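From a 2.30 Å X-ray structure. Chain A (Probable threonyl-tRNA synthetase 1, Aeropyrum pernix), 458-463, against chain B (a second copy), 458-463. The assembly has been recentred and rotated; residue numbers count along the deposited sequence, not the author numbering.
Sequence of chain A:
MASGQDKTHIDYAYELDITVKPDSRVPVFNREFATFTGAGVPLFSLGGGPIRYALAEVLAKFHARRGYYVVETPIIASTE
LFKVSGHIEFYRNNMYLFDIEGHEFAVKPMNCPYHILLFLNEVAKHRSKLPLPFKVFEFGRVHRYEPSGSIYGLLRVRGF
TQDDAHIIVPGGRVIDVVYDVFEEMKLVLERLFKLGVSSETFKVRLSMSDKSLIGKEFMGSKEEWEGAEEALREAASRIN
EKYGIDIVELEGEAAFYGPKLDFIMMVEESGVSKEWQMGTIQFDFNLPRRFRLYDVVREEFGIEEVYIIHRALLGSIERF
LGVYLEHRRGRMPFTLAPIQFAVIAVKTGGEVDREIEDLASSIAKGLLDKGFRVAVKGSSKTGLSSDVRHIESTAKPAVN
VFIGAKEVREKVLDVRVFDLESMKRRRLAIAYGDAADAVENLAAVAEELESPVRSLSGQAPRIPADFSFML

Chain A 458-463: GQAPRI
Chain B, residues 458-463: GQAPRI

Two glutamine side chains, exchanged across an exact two-fold axis, hold this contact together. The carboxamide of Gln A459 reads the backbone of the partner at two points: NE2 donates to Ala B460 O at 2.7 Å (N-H...O angle 170°), and Arg B462 N donates to Gln A459 OE1 at 3.0 Å (164°). One amide thus satisfies a carbonyl and an NH that lie on either side of Pro B461, a residue with no NH of its own; Gln A459 OE1 comes to 3.6 Å from Pro B461 CA. The two-fold axis repeats both bonds from Gln B459.

Both segments are irregular and extended, with phi/psi of -128/132, -83/132, -66/126 and -111/108 from 459 to 462, and their end-to-end directions differ by 148°. In chain A, as in chain B, Gly A458 (86/-45) is the first residue to leave helical geometry after a helix; a CB there would jam against the preceding carbonyl O. Arg A462 CA lies 7.9 Å from Gly B458 CA, and the glutamine side chains span the gap. Gln A459 points toward the partner (m, t, chi3 -76°). Arg A462 (m, m, t, chi4 85°) starts toward it, Arg A462 CG lying 3.9 Å from Gln B459 NE2, but its end leads away to hydrogen bonds elsewhere in the structure. Ala A460, Pro A461 (C-gamma exo) and Ile A463 (m, t) point away. The stretches bury 271 Å² in total.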

# COMPACT_ATOMS: atom_id res chain seq x y z
N GLY A 458 3.78 5.97 -14.10
CA GLY A 458 4.10 7.37 -14.03
C GLY A 458 5.36 7.52 -13.21
O GLY A 458 6.26 8.21 -13.58
N GLN A 459 5.43 6.82 -12.08
CA GLN A 459 6.52 7.03 -11.11
C GLN A 459 7.09 5.65 -10.84
O GLN A 459 6.33 4.69 -10.67
CB GLN A 459 5.93 7.70 -9.81
CG GLN A 459 4.91 8.92 -10.09
CD GLN A 459 4.31 9.58 -8.82
OE1 GLN A 459 3.39 9.03 -8.15
NE2 GLN A 459 4.84 10.79 -8.49
N ALA A 460 8.41 5.52 -10.88
CA ALA A 460 9.02 4.34 -10.28
C ALA A 460 9.18 4.58 -8.75
O ALA A 460 9.61 5.64 -8.33
CB ALA A 460 10.36 4.01 -10.92
N PRO A 461 8.77 3.60 -7.93
CA PRO A 461 8.95 3.66 -6.47
C PRO A 461 10.37 3.61 -5.97
O PRO A 461 11.10 2.68 -6.27
CB PRO A 461 8.24 2.39 -5.94
CG PRO A 461 7.37 1.94 -7.04
CD PRO A 461 8.07 2.37 -8.35
N ARG A 462 10.72 4.59 -5.16
CA ARG A 462 11.96 4.62 -4.45
C ARG A 462 11.62 4.44 -2.99
O ARG A 462 11.06 5.33 -2.34
CB ARG A 462 12.70 5.98 -4.64
CG ARG A 462 12.95 6.34 -6.12
CD ARG A 462 14.24 5.67 -6.55
NE ARG A 462 14.55 5.93 -7.93
CZ ARG A 462 15.19 7.01 -8.39
NH1 ARG A 462 15.58 7.98 -7.58
NH2 ARG A 462 15.43 7.09 -9.71
N ILE A 463 11.95 3.27 -2.48
CA ILE A 463 11.77 2.98 -1.10
C ILE A 463 13.16 2.56 -0.59
O ILE A 463 13.55 1.38 -0.81
CB ILE A 463 10.76 1.87 -0.90
CG1 ILE A 463 9.46 2.23 -1.67
CG2 ILE A 463 10.58 1.66 0.67
CD1 ILE A 463 8.45 1.14 -1.72
N GLY B 458 10.11 12.07 -0.92
CA GLY B 458 10.86 12.06 -2.15
C GLY B 458 9.88 12.29 -3.29
O GLY B 458 10.13 13.09 -4.15
N GLN B 459 8.75 11.61 -3.27
CA GLN B 459 7.82 11.60 -4.41
C GLN B 459 6.47 11.97 -3.83
O GLN B 459 6.09 11.46 -2.77
CB GLN B 459 7.83 10.18 -5.07
CG GLN B 459 9.30 9.55 -5.28
CD GLN B 459 9.32 8.14 -5.93
OE1 GLN B 459 9.02 7.10 -5.28
NE2 GLN B 459 9.69 8.10 -7.24
N ALA B 460 5.77 12.90 -4.45
CA ALA B 460 4.34 13.03 -4.18
C ALA B 460 3.57 11.98 -5.04
O ALA B 460 3.84 11.84 -6.22
CB ALA B 460 3.83 14.44 -4.43
N PRO B 461 2.65 11.23 -4.42
CA PRO B 461 1.78 10.28 -5.14
C PRO B 461 0.78 10.88 -6.10
O PRO B 461 -0.03 11.71 -5.71
CB PRO B 461 0.97 9.58 -4.02
CG PRO B 461 1.70 9.85 -2.78
CD PRO B 461 2.39 11.22 -2.97
N ARG B 462 0.82 10.41 -7.33
CA ARG B 462 -0.15 10.72 -8.32
C ARG B 462 -0.93 9.44 -8.58
O ARG B 462 -0.42 8.49 -9.17
CB ARG B 462 0.51 11.19 -9.65
CG ARG B 462 1.46 12.39 -9.47
CD ARG B 462 0.63 13.65 -9.54
NE ARG B 462 1.43 14.84 -9.36
CZ ARG B 462 2.11 15.47 -10.32
NH1 ARG B 462 2.12 15.02 -11.57
NH2 ARG B 462 2.78 16.58 -10.00
N ILE B 463 -2.16 9.45 -8.11
CA ILE B 463 -3.05 8.35 -8.34
C ILE B 463 -4.29 8.98 -9.01
O ILE B 463 -5.14 9.54 -8.29
CB ILE B 463 -3.42 7.66 -7.04
CG1 ILE B 463 -2.12 7.31 -6.27
CG2 ILE B 463 -4.35 6.43 -7.40
CD1 ILE B 463 -2.34 6.80 -4.89